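Local coordinates for protein putative ring-cleaving dioxygenase MhqO (Bacillus subtilis subsp. subtilis, PDB 3OAJ) that probably acts as a metal-dependent extradiol ring-cleaving dioxygenase that contributes to the breakdown of aromatic compounds, at residues G8-A14 with V216-R222; P58-I62 with I151-G155; N224-Q229 with I267-P271; G76-V82 with A157-E162; K5-I9 with S191-G196. All coordinates share one frame; numbering follows the deposited sequence.

Contact 1 of 5, residues G8-A14 with V216-R222; sequences GIHHITA and VHHIAWR. With ZN (zinc ion), chain C; SO4 (sulfate ion), chain D.
Two central antiparallel strands of the vicinal oxygen chelate fold meet here, and each supplies one histidine to a metal site of two histidines and one carboxylate. His-11 NE2 binds the zinc ion at 2.1 Å and His-218 NE2 binds it at 2.3 Å; Glu-266 completes the protein ligands. Zinc is the metal observed, whereas iron(II) is the expected cofactor. Both rings leave their backbones between N and carbonyl carbon, chi1 63° in His-11 and 64° in His-218, which lets two facing strands aim their imidazoles at one point. Each ring lies against a neighbour from the opposite strand: Ala-220 CB sits 3.5 Å from the centroid of the His-11 ring, over its face, and Thr-13 CB covers a face of the His-218 ring. The far nitrogen of His-11 is also fixed, because His-11 ND1 donates straight to His-10 ND1 at 2.8 Å, in the plane of its own ring. On the face away from the metal, Ile-12 packs with Val-216 and Ile-219, its CG2 3.5 Å from Val-216 CG1. Classic beta bulges interrupt the ladder twice, as His-10 and, more weakly, His-11 face Ala-220 while His-217 and His-218 both face Thr-13. A sulfate, probably from the crystallisation liquor, chelates the zinc through O3 and O4, and Thr-13 OG1 donates to its O3 at 2.7 Å.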
# COMPACT_ATOMS: atom_id res chain seq x y z
N GLY A 8 -10.52 -4.25 -5.17
CA GLY A 8 -9.54 -4.46 -4.10
C GLY A 8 -8.67 -3.25 -3.88
O GLY A 8 -8.96 -2.15 -4.38
N ILE A 9 -7.57 -3.44 -3.15
CA ILE A 9 -6.63 -2.37 -2.88
C ILE A 9 -5.98 -1.87 -4.19
O ILE A 9 -5.57 -2.67 -5.06
CB ILE A 9 -5.55 -2.85 -1.91
CG1 ILE A 9 -6.16 -3.25 -0.54
CG2 ILE A 9 -4.42 -1.80 -1.75
CD1 ILE A 9 -5.21 -4.08 0.34
N HIS A 10 -5.90 -0.54 -4.32
CA HIS A 10 -5.14 0.13 -5.36
C HIS A 10 -3.71 0.34 -4.86
O HIS A 10 -2.77 -0.14 -5.47
CB HIS A 10 -5.82 1.47 -5.74
CG HIS A 10 -5.19 2.17 -6.90
ND1 HIS A 10 -4.01 2.88 -6.78
CD2 HIS A 10 -5.58 2.30 -8.19
CE1 HIS A 10 -3.69 3.39 -7.96
NE2 HIS A 10 -4.64 3.08 -8.82
N HIS A 11 -3.56 1.06 -3.75
CA HIS A 11 -2.25 1.26 -3.14
C HIS A 11 -2.45 1.54 -1.66
O HIS A 11 -3.57 1.76 -1.21
CB HIS A 11 -1.48 2.43 -3.79
CG HIS A 11 -2.13 3.77 -3.64
ND1 HIS A 11 -3.06 4.25 -4.54
CD2 HIS A 11 -1.95 4.75 -2.72
CE1 HIS A 11 -3.42 5.47 -4.18
NE2 HIS A 11 -2.78 5.80 -3.07
N ILE A 12 -1.35 1.47 -0.91
CA ILE A 12 -1.30 1.87 0.47
C ILE A 12 -0.17 2.88 0.60
O ILE A 12 0.88 2.75 -0.02
CB ILE A 12 -1.04 0.61 1.37
CG1 ILE A 12 -2.28 -0.28 1.40
CG2 ILE A 12 -0.63 0.99 2.78
CD1 ILE A 12 -2.03 -1.70 1.89
N THR A 13 -0.37 3.87 1.46
CA THR A 13 0.57 4.96 1.61
C THR A 13 0.98 5.11 3.06
O THR A 13 0.13 5.14 3.96
CB THR A 13 -0.02 6.27 1.05
OG1 THR A 13 -0.21 6.10 -0.35
CG2 THR A 13 0.89 7.50 1.35
N ALA A 14 2.29 5.18 3.27
CA ALA A 14 2.86 5.26 4.60
C ALA A 14 3.90 6.37 4.74
O ALA A 14 4.57 6.72 3.79
CB ALA A 14 3.49 3.93 4.97
N VAL A 216 0.87 3.55 8.74
CA VAL A 216 0.19 3.65 7.46
C VAL A 216 -0.72 4.87 7.50
O VAL A 216 -1.53 5.00 8.42
CB VAL A 216 -0.62 2.38 7.13
CG1 VAL A 216 -1.40 2.57 5.84
CG2 VAL A 216 0.33 1.18 7.05
N HIS A 217 -0.61 5.73 6.49
CA HIS A 217 -1.38 6.98 6.42
C HIS A 217 -2.80 6.74 5.91
O HIS A 217 -3.77 7.27 6.46
CB HIS A 217 -0.66 8.01 5.53
CG HIS A 217 -1.34 9.34 5.51
ND1 HIS A 217 -0.98 10.38 6.34
CD2 HIS A 217 -2.38 9.81 4.77
CE1 HIS A 217 -1.75 11.42 6.11
NE2 HIS A 217 -2.61 11.10 5.16
N HIS A 218 -2.91 5.94 4.85
CA HIS A 218 -4.23 5.61 4.30
C HIS A 218 -4.18 4.40 3.38
O HIS A 218 -3.09 3.96 2.96
CB HIS A 218 -4.85 6.81 3.59
CG HIS A 218 -4.09 7.28 2.38
ND1 HIS A 218 -3.13 8.28 2.45
CD2 HIS A 218 -4.17 6.94 1.07
CE1 HIS A 218 -2.67 8.53 1.24
NE2 HIS A 218 -3.26 7.72 0.39
N ILE A 219 -5.36 3.87 3.09
CA ILE A 219 -5.50 2.76 2.16
C ILE A 219 -6.42 3.16 1.01
O ILE A 219 -7.51 3.68 1.24
CB ILE A 219 -5.97 1.47 2.91
CG1 ILE A 219 -6.11 0.29 1.93
CG2 ILE A 219 -7.26 1.70 3.71
CD1 ILE A 219 -6.05 -1.09 2.60
N ALA A 220 -5.97 2.90 -0.22
CA ALA A 220 -6.75 3.24 -1.40
C ALA A 220 -7.34 1.99 -2.05
O ALA A 220 -6.66 0.96 -2.21
CB ALA A 220 -5.90 3.99 -2.40
N TRP A 221 -8.62 2.10 -2.38
CA TRP A 221 -9.36 1.07 -3.09
C TRP A 221 -9.52 1.45 -4.55
O TRP A 221 -9.57 2.62 -4.90
CB TRP A 221 -10.74 0.93 -2.43
CG TRP A 221 -10.60 0.71 -0.95
CD1 TRP A 221 -10.68 1.67 0.02
CD2 TRP A 221 -10.32 -0.52 -0.27
NE1 TRP A 221 -10.46 1.11 1.25
CE2 TRP A 221 -10.25 -0.23 1.10
CE3 TRP A 221 -10.14 -1.85 -0.70
CZ2 TRP A 221 -10.00 -1.21 2.06
CZ3 TRP A 221 -9.89 -2.82 0.26
CH2 TRP A 221 -9.85 -2.50 1.62
N ARG A 222 -9.58 0.45 -5.41
CA ARG A 222 -9.65 0.64 -6.86
C ARG A 222 -11.00 1.07 -7.38
O ARG A 222 -12.04 0.59 -6.94
CB ARG A 222 -9.25 -0.66 -7.57
CG ARG A 222 -7.79 -1.02 -7.35
CD ARG A 222 -7.47 -2.43 -7.78
NE ARG A 222 -7.66 -2.60 -9.21
CZ ARG A 222 -7.57 -3.76 -9.84
NH1 ARG A 222 -7.26 -4.87 -9.17
NH2 ARG A 222 -7.76 -3.81 -11.14
ZN ZN C . -3.38 7.42 -1.88
S SO4 D . -1.87 9.33 -2.39
O1 SO4 D . -2.48 10.22 -1.41
O2 SO4 D . -0.82 9.96 -3.15
O3 SO4 D . -1.34 8.11 -1.75
O4 SO4 D . -2.92 8.97 -3.35
O HOH W 1 -6.75 -5.03 -6.22

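Contact 2 of 5, residues P58-I62 with I151-G155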
# COMPACT_ATOMS: atom_id res chain seq x y z
N PRO A 58 -2.12 -1.68 -10.29
CA PRO A 58 -2.98 -1.53 -9.11
C PRO A 58 -3.05 -2.82 -8.31
O PRO A 58 -3.11 -3.92 -8.88
CB PRO A 58 -4.34 -1.14 -9.70
CG PRO A 58 -3.99 -0.46 -11.00
CD PRO A 58 -2.76 -1.18 -11.52
N GLY A 59 -3.00 -2.68 -6.99
CA GLY A 59 -3.00 -3.84 -6.11
C GLY A 59 -1.61 -4.34 -5.74
O GLY A 59 -1.50 -5.27 -4.94
N THR A 60 -0.58 -3.69 -6.29
CA THR A 60 0.82 -4.01 -5.97
C THR A 60 1.59 -2.83 -5.41
O THR A 60 2.75 -2.98 -5.03
CB THR A 60 1.61 -4.50 -7.21
OG1 THR A 60 1.99 -3.38 -8.02
CG2 THR A 60 0.84 -5.55 -8.07
N ILE A 61 0.94 -1.66 -5.33
CA ILE A 61 1.61 -0.37 -5.15
C ILE A 61 1.69 0.05 -3.69
O ILE A 61 0.67 0.34 -3.06
CB ILE A 61 0.87 0.74 -5.93
CG1 ILE A 61 0.69 0.37 -7.41
CG2 ILE A 61 1.59 2.10 -5.76
CD1 ILE A 61 -0.41 1.19 -8.09
N ILE A 62 2.90 0.07 -3.16
CA ILE A 62 3.16 0.61 -1.83
C ILE A 62 3.88 1.93 -2.01
O ILE A 62 4.85 2.04 -2.77
CB ILE A 62 3.93 -0.42 -0.92
CG1 ILE A 62 4.06 0.10 0.53
CG2 ILE A 62 5.28 -0.83 -1.54
CD1 ILE A 62 2.75 0.16 1.32
N ILE A 151 7.32 -11.22 -4.85
CA ILE A 151 6.06 -10.69 -4.34
C ILE A 151 5.18 -10.25 -5.50
O ILE A 151 5.57 -9.41 -6.31
CB ILE A 151 6.32 -9.54 -3.34
CG1 ILE A 151 7.01 -10.11 -2.09
CG2 ILE A 151 5.03 -8.79 -3.00
CD1 ILE A 151 7.63 -9.05 -1.20
N LYS A 152 3.99 -10.83 -5.57
CA LYS A 152 3.05 -10.57 -6.68
C LYS A 152 2.21 -9.30 -6.49
O LYS A 152 1.60 -8.80 -7.42
CB LYS A 152 2.15 -11.79 -6.87
CG LYS A 152 2.96 -13.06 -7.12
CD LYS A 152 2.13 -14.21 -7.67
CE LYS A 152 1.24 -14.82 -6.60
NZ LYS A 152 0.39 -15.91 -7.17
N GLY A 153 2.18 -8.79 -5.27
CA GLY A 153 1.39 -7.60 -4.94
C GLY A 153 0.95 -7.74 -3.50
O GLY A 153 1.50 -8.55 -2.76
N PHE A 154 -0.05 -6.94 -3.09
CA PHE A 154 -0.64 -7.14 -1.77
C PHE A 154 -1.49 -8.39 -1.77
O PHE A 154 -2.21 -8.64 -2.73
CB PHE A 154 -1.55 -5.97 -1.38
CG PHE A 154 -0.85 -4.65 -1.31
CD1 PHE A 154 0.27 -4.49 -0.50
CD2 PHE A 154 -1.29 -3.58 -2.08
CE1 PHE A 154 0.92 -3.27 -0.44
CE2 PHE A 154 -0.64 -2.36 -2.03
CZ PHE A 154 0.46 -2.19 -1.20
N GLY A 155 -1.41 -9.15 -0.69
CA GLY A 155 -2.42 -10.15 -0.40
C GLY A 155 -3.67 -9.50 0.16
O GLY A 155 -4.76 -10.07 0.10
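One backbone hydrogen bond joins Phe-154 to the turn at Gly-59: Phe-154 N donates to Gly-59 O at 2.9 Å, with the donor in the carbonyl plane and an N-H...O angle of 160°. The rest of the contact is packing, most of it by the Phe-154 ring. With CG anti to its own carbonyl carbon (chi1 -60°), the ring swings back along the 58-62 segment. Its CD2 lies 3.3 Å from Gly-59 O. At the far end CZ comes within 3.1 Å of Ile-61 O, which meets the ring at its edge, close to the ring plane; that same oxygen also pairs with Ile-12 in the adjoining strand. Ile-62 crosses the phenyl group at about a right angle, placing its CB 3.9 Å from Phe-154 CZ. A smaller patch forms around Thr-60, whose methyl CG2 touches Lys-152 O at 3.4 Å and Gly-153 CA at 3.8 Å, while its hydroxyl turns away to Lys-57 and Asn-53. Gly-153 brings only backbone to this close passage. Segment directions differ by 77°, so the chains pass across one another and do not pair as strands. The phenylalanine thus bridges strand 61-66 of the metal-bearing sheet and strand 153-160 of the second sheet, an inter-sheet packing contact of the two-sheet vicinal oxygen chelate fold.

Contact 3 of 5, residues N224-Q229 with I267-P271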
# COMPACT_ATOMS: atom_id res chain seq x y z
N ASN A 224 -12.50 1.43 -11.50
CA ASN A 224 -12.12 1.03 -12.86
C ASN A 224 -11.62 2.18 -13.74
O ASN A 224 -10.72 2.01 -14.54
CB ASN A 224 -13.30 0.36 -13.59
CG ASN A 224 -13.80 -0.90 -12.90
OD1 ASN A 224 -15.02 -1.12 -12.78
ND2 ASN A 224 -12.88 -1.75 -12.46
N ASP A 225 -12.23 3.36 -13.57
CA ASP A 225 -11.98 4.51 -14.41
C ASP A 225 -12.57 5.76 -13.75
O ASP A 225 -13.13 5.68 -12.66
CB ASP A 225 -12.51 4.29 -15.84
CG ASP A 225 -13.99 3.93 -15.89
OD1 ASP A 225 -14.76 4.23 -14.95
OD2 ASP A 225 -14.41 3.38 -16.94
N ASP A 226 -12.41 6.91 -14.41
CA ASP A 226 -12.91 8.17 -13.87
C ASP A 226 -14.41 8.13 -13.59
O ASP A 226 -14.85 8.60 -12.54
CB ASP A 226 -12.58 9.34 -14.80
CG ASP A 226 -11.10 9.65 -14.85
OD1 ASP A 226 -10.35 9.19 -13.96
OD2 ASP A 226 -10.67 10.37 -15.78
N GLU A 227 -15.20 7.58 -14.53
CA GLU A 227 -16.66 7.50 -14.34
C GLU A 227 -17.04 6.71 -13.09
O GLU A 227 -17.88 7.13 -12.30
CB GLU A 227 -17.36 6.96 -15.59
CG GLU A 227 -18.89 7.06 -15.55
CD GLU A 227 -19.44 8.49 -15.44
OE1 GLU A 227 -18.78 9.45 -15.93
OE2 GLU A 227 -20.54 8.66 -14.88
N ASP A 228 -16.39 5.58 -12.88
CA ASP A 228 -16.66 4.73 -11.72
C ASP A 228 -16.32 5.51 -10.44
O ASP A 228 -17.08 5.48 -9.47
CB ASP A 228 -15.82 3.46 -11.88
CG ASP A 228 -16.12 2.40 -10.86
OD1 ASP A 228 -17.27 2.30 -10.37
OD2 ASP A 228 -15.20 1.62 -10.56
N GLN A 229 -15.19 6.21 -10.46
CA GLN A 229 -14.81 7.02 -9.30
C GLN A 229 -15.83 8.12 -8.99
O GLN A 229 -16.12 8.38 -7.81
CB GLN A 229 -13.41 7.62 -9.48
CG GLN A 229 -13.03 8.57 -8.36
CD GLN A 229 -11.63 9.07 -8.53
OE1 GLN A 229 -11.34 9.84 -9.43
NE2 GLN A 229 -10.75 8.60 -7.67
N ILE A 267 -10.46 6.29 -2.80
CA ILE A 267 -10.76 5.57 -4.05
C ILE A 267 -9.85 6.18 -5.11
O ILE A 267 -9.88 7.39 -5.33
CB ILE A 267 -12.24 5.69 -4.47
CG1 ILE A 267 -13.20 5.37 -3.31
CG2 ILE A 267 -12.51 4.86 -5.77
CD1 ILE A 267 -13.13 3.98 -2.77
N ALA A 268 -9.05 5.33 -5.76
CA ALA A 268 -8.11 5.73 -6.79
C ALA A 268 -8.42 4.98 -8.07
O ALA A 268 -8.69 3.78 -8.06
CB ALA A 268 -6.69 5.41 -6.35
N THR A 269 -8.34 5.70 -9.19
CA THR A 269 -8.59 5.09 -10.47
C THR A 269 -7.45 4.20 -10.92
O THR A 269 -6.27 4.54 -10.73
CB THR A 269 -8.82 6.15 -11.56
OG1 THR A 269 -7.67 6.99 -11.68
CG2 THR A 269 -10.06 7.00 -11.29
N ASP A 270 -7.78 3.06 -11.54
CA ASP A 270 -6.73 2.20 -12.10
C ASP A 270 -5.86 2.95 -13.13
O ASP A 270 -4.63 2.93 -13.01
CB ASP A 270 -7.28 0.89 -12.70
CG ASP A 270 -7.73 -0.11 -11.63
OD1 ASP A 270 -7.43 0.09 -10.43
OD2 ASP A 270 -8.41 -1.10 -12.00
N PRO A 271 -6.48 3.63 -14.12
CA PRO A 271 -5.66 4.42 -15.04
C PRO A 271 -5.25 5.81 -14.52
O PRO A 271 -5.89 6.34 -13.59
CB PRO A 271 -6.57 4.58 -16.28
CG PRO A 271 -7.95 4.45 -15.77
CD PRO A 271 -7.90 3.64 -14.49
O HOH W 2 -7.76 8.58 -14.46
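Pro-271 O is gripped by two donors, one of which ties it to Asp-226 across the contact. Thr-269 OG1 donates to this oxygen at 2.7 Å, and a water donates to it while also donating to Asp-226 OD1 at 2.7 Å. Asn-253 is a second partner of that carboxylate oxygen. The threonine hydroxyl stands between its backbone N and carbonyl carbon (chi1 60°), which turns the methyl toward the first helical turn. There Thr-269 CG2 lies 3.5 Å from Asp-226 OD1 and 3.6 Å from Gln-229 OE1. Gln-229 extends from the helix at about a right angle to Thr-269, and its NE2 makes a weak, bent bond to Ile-267 O at 2.8 Å; its stronger partner is the carbonyl of Asn-253. Pro-271 CD packs against Asn-224 O at 3.3 Å. The helix start is fixed separately: Asp-225 OD1 accepts from Asp-228 N at 3.0 Å, and Asp-228 OD2 takes the backbone N-H of Asn-224 through its anti lone pair. The arrangement is a side-chain N-cap set against a strand end, within the beta-alpha-beta-beta-beta unit that runs from strand 215-223 through helix 226-238 to strand 264-269.

Contact 4 of 5, residues G76-V82 with A157-E162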
# COMPACT_ATOMS: atom_id res chain seq x y z
N GLY A 76 -1.99 1.89 15.84
CA GLY A 76 -3.18 1.67 16.67
C GLY A 76 -4.46 1.85 15.89
O GLY A 76 -4.44 2.02 14.67
N ASP A 77 -5.58 1.81 16.60
CA ASP A 77 -6.90 1.98 15.98
C ASP A 77 -6.98 3.26 15.15
O ASP A 77 -6.37 4.28 15.51
CB ASP A 77 -8.00 1.99 17.03
CG ASP A 77 -8.06 0.71 17.81
OD1 ASP A 77 -7.71 -0.35 17.24
OD2 ASP A 77 -8.46 0.76 18.99
N GLY A 78 -7.76 3.19 14.08
CA GLY A 78 -7.83 4.24 13.07
C GLY A 78 -6.77 4.12 11.97
O GLY A 78 -6.55 5.07 11.23
N GLN A 79 -6.13 2.95 11.84
CA GLN A 79 -5.08 2.73 10.84
C GLN A 79 -5.15 1.34 10.26
O GLN A 79 -5.66 0.42 10.91
CB GLN A 79 -3.69 2.83 11.47
CG GLN A 79 -3.34 4.17 12.09
CD GLN A 79 -2.02 4.14 12.87
OE1 GLN A 79 -1.27 3.18 12.79
NE2 GLN A 79 -1.77 5.19 13.63
N VAL A 80 -4.61 1.16 9.06
CA VAL A 80 -4.15 -0.15 8.63
C VAL A 80 -3.05 -0.62 9.59
O VAL A 80 -2.05 0.08 9.77
CB VAL A 80 -3.58 -0.11 7.20
CG1 VAL A 80 -3.06 -1.48 6.76
CG2 VAL A 80 -4.62 0.40 6.23
N GLY A 81 -3.25 -1.79 10.19
CA GLY A 81 -2.29 -2.33 11.15
C GLY A 81 -1.18 -3.14 10.51
O GLY A 81 -0.01 -3.02 10.89
N VAL A 82 -1.54 -3.97 9.52
CA VAL A 82 -0.58 -4.85 8.84
C VAL A 82 -0.82 -4.80 7.33
O VAL A 82 -1.96 -4.81 6.88
CB VAL A 82 -0.72 -6.31 9.34
CG1 VAL A 82 0.39 -7.19 8.75
CG2 VAL A 82 -0.68 -6.38 10.86
N ALA A 157 -4.75 -6.61 3.60
CA ALA A 157 -4.36 -5.79 4.74
C ALA A 157 -5.20 -6.15 5.94
O ALA A 157 -6.30 -6.73 5.79
CB ALA A 157 -4.50 -4.29 4.42
N THR A 158 -4.70 -5.78 7.12
CA THR A 158 -5.43 -5.95 8.37
C THR A 158 -5.72 -4.56 8.92
O THR A 158 -4.81 -3.76 9.11
CB THR A 158 -4.61 -6.77 9.41
OG1 THR A 158 -4.42 -8.10 8.89
CG2 THR A 158 -5.34 -6.83 10.77
N LEU A 159 -7.00 -4.26 9.12
CA LEU A 159 -7.46 -2.95 9.58
C LEU A 159 -7.71 -2.94 11.07
O LEU A 159 -8.29 -3.87 11.62
CB LEU A 159 -8.77 -2.56 8.86
CG LEU A 159 -8.74 -2.70 7.33
CD1 LEU A 159 -10.08 -2.29 6.72
CD2 LEU A 159 -7.60 -1.89 6.73
N LEU A 160 -7.26 -1.86 11.70
CA LEU A 160 -7.52 -1.58 13.11
C LEU A 160 -8.50 -0.42 13.16
O LEU A 160 -8.16 0.71 12.83
CB LEU A 160 -6.23 -1.20 13.83
CG LEU A 160 -5.03 -2.14 13.63
CD1 LEU A 160 -3.82 -1.60 14.38
CD2 LEU A 160 -5.36 -3.55 14.13
N SER A 161 -9.74 -0.72 13.53
CA SER A 161 -10.82 0.25 13.49
C SER A 161 -11.25 0.67 14.90
O SER A 161 -11.33 -0.17 15.81
CB SER A 161 -12.02 -0.36 12.74
OG SER A 161 -13.17 0.45 12.87
N GLU A 162 -11.54 1.95 15.09
CA GLU A 162 -12.10 2.40 16.36
C GLU A 162 -13.52 1.87 16.56
O GLU A 162 -13.99 1.75 17.69
CB GLU A 162 -12.11 3.93 16.47
CG GLU A 162 -10.73 4.56 16.61
CD GLU A 162 -10.81 6.05 16.89
OE1 GLU A 162 -11.88 6.54 17.32
OE2 GLU A 162 -9.79 6.73 16.68
O HOH W 3 -7.66 6.73 15.40
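The flat peptide carbonyl of Leu-160 is met by two donors at different elevations: Gln-79 N approaches in its plane, whereas Gly-78 N, only 2.8 Å from Leu-160 O, stands 39° above it. This is a G1 beta bulge at the start of the antiparallel pairing between strands 79-87 and 153-160, the central join of the second sheet of the vicinal oxygen chelate fold. The Asp-77 side chain crosses that of Leu-160 at about a right angle, and Asp-77 OD1 accepts a bond from Ile-206 N. A second, classic bulge follows, where Gly-81 and Val-82 both face Thr-158; Gly-81 N reaches Thr-158 O at 2.7 Å, and the bond from Val-82 N is weak. Thr-158 N returns a bond to Val-82 O at 2.9 Å. On the face carrying Val-80 and Leu-159, Val-80 CG2 lies 3.8 Å from Leu-159 CD2 and Val-80 CG1 lies 3.9 Å from Ala-157 CB; Val-80 also packs on Val-216 and Ile-219 of the other sheet, and Ala-157 on Ile-219. On the reverse face Leu-160, with CG anti to its carbonyl carbon (chi1 -50°), lays its side chain across the glycine of the bulge, bringing Leu-160 CD1 within 3.6 Å of Gly-81 CA.

Contact 5 of 5, residues K5-I9 with S191-G196; sequences KTMGI and SAGDIG
Thr-6 opens the contact through a water, which donates to Thr-6 O at 2.8 Å and accepts from Ala-192 N. The hydroxyl of Thr-6 turns to the carbonyl of Arg-222. Next comes Met-7, whose carbonyl oxygen takes two bonds: Gly-193 N arrives on a lone pair in the carbonyl plane at 2.9 Å, and Ser-191 OG donates from 44° above that plane at 2.7 Å. Ser-191 manages this because its OG sits between backbone N and carbonyl carbon, chi1 62°. The Met-7 side chain bends at both chi2 and chi3, so that its methyl folds back to Gly-193, with Met-7 CE 3.5 Å from Gly-193 CA. Gly-8 has backbone angles suited to glycine and passes close by, its CA 3.2 Å from Ser-191 OG and 3.4 Å from Gly-196 O. At Ile-9 the backbone N donates almost straight to Gly-196 O at 2.9 Å, and a water joins Ile-9 O to Ile-195 O. Two of the three direct hydrogen bonds run between main-chain atoms, the Ser-191 hydroxyl gives the third, and glycines on both segments permit the close approach. The lead-in to strand 9-16 is thereby held to the loop between strands 186-190 and 198-202.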
# COMPACT_ATOMS: atom_id res chain seq x y z
N LYS A 5 -19.00 -1.90 -5.74
CA LYS A 5 -18.08 -3.04 -5.61
C LYS A 5 -16.67 -2.72 -6.13
O LYS A 5 -16.47 -2.56 -7.32
CB LYS A 5 -18.63 -4.24 -6.38
CG LYS A 5 -18.02 -5.57 -6.02
CD LYS A 5 -18.81 -6.73 -6.63
CE LYS A 5 -20.26 -6.77 -6.11
NZ LYS A 5 -20.38 -7.44 -4.78
N THR A 6 -15.70 -2.67 -5.23
CA THR A 6 -14.31 -2.45 -5.62
C THR A 6 -13.57 -3.76 -5.87
O THR A 6 -13.79 -4.75 -5.18
CB THR A 6 -13.56 -1.63 -4.54
OG1 THR A 6 -12.20 -1.39 -4.94
CG2 THR A 6 -13.54 -2.36 -3.18
N MET A 7 -12.67 -3.77 -6.85
CA MET A 7 -11.84 -4.95 -7.09
C MET A 7 -10.88 -5.26 -5.94
O MET A 7 -10.51 -6.42 -5.74
CB MET A 7 -11.05 -4.77 -8.39
CG MET A 7 -11.94 -4.85 -9.62
SD MET A 7 -12.45 -6.55 -9.93
CE MET A 7 -10.93 -7.09 -10.71
N GLY A 8 -10.52 -4.25 -5.17
CA GLY A 8 -9.54 -4.46 -4.10
C GLY A 8 -8.67 -3.25 -3.88
O GLY A 8 -8.96 -2.15 -4.38
N ILE A 9 -7.57 -3.44 -3.15
CA ILE A 9 -6.63 -2.37 -2.88
C ILE A 9 -5.98 -1.87 -4.19
O ILE A 9 -5.57 -2.67 -5.06
CB ILE A 9 -5.55 -2.85 -1.91
CG1 ILE A 9 -6.16 -3.25 -0.54
CG2 ILE A 9 -4.42 -1.80 -1.75
CD1 ILE A 9 -5.21 -4.08 0.34
N SER A 191 -12.47 -9.13 -1.71
CA SER A 191 -12.93 -8.37 -2.88
C SER A 191 -12.83 -9.25 -4.11
O SER A 191 -12.27 -10.34 -4.03
CB SER A 191 -12.13 -7.07 -3.04
OG SER A 191 -10.76 -7.32 -3.26
N ALA A 192 -13.38 -8.79 -5.23
CA ALA A 192 -13.53 -9.64 -6.41
C ALA A 192 -12.29 -9.75 -7.28
O ALA A 192 -12.20 -10.63 -8.14
CB ALA A 192 -14.73 -9.20 -7.25
N GLY A 193 -11.33 -8.86 -7.06
CA GLY A 193 -10.08 -8.89 -7.81
C GLY A 193 -9.21 -10.07 -7.42
O GLY A 193 -9.55 -10.82 -6.50
N ASP A 194 -8.09 -10.22 -8.12
CA ASP A 194 -7.20 -11.36 -7.89
C ASP A 194 -5.96 -11.01 -7.07
O ASP A 194 -5.06 -11.84 -6.91
CB ASP A 194 -6.79 -12.01 -9.22
CG ASP A 194 -5.96 -11.09 -10.10
OD1 ASP A 194 -5.67 -9.94 -9.73
OD2 ASP A 194 -5.59 -11.53 -11.21
N ILE A 195 -5.93 -9.79 -6.54
CA ILE A 195 -4.78 -9.24 -5.83
C ILE A 195 -5.30 -8.15 -4.91
O ILE A 195 -6.36 -7.57 -5.19
CB ILE A 195 -3.71 -8.71 -6.86
CG1 ILE A 195 -2.33 -8.48 -6.23
CG2 ILE A 195 -4.19 -7.50 -7.64
CD1 ILE A 195 -1.58 -9.76 -5.85
N GLY A 196 -4.60 -7.89 -3.81
CA GLY A 196 -5.02 -6.84 -2.86
C GLY A 196 -6.43 -7.08 -2.37
O GLY A 196 -7.22 -6.13 -2.20
O HOH W 4 -15.34 -7.06 -5.21
O HOH W 1 -6.75 -5.03 -6.22

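Overall arrangement
The centre of contact 1 lies about 5 Å from the centre of the chain; this contact joins strands 9-16 and 215-223, the middle of the metal-bearing eight-stranded sheet. Contact 4 is its counterpart in the second sheet, joining strands 79-87 and 153-160, with centres about 12 Å apart. Each pairs a strand from the first half of the chain with one from the second half. Contact 2 bridges the two sheets, while contact 5 shares Gly-8 and Ile-9 with contact 1 and lies about 11 Å from contact 2, centre to centre. Contact 3 follows later in the chain, on the side of strand 264-269, which also carries Glu-266. Metal ligands from both halves thus converge on one site.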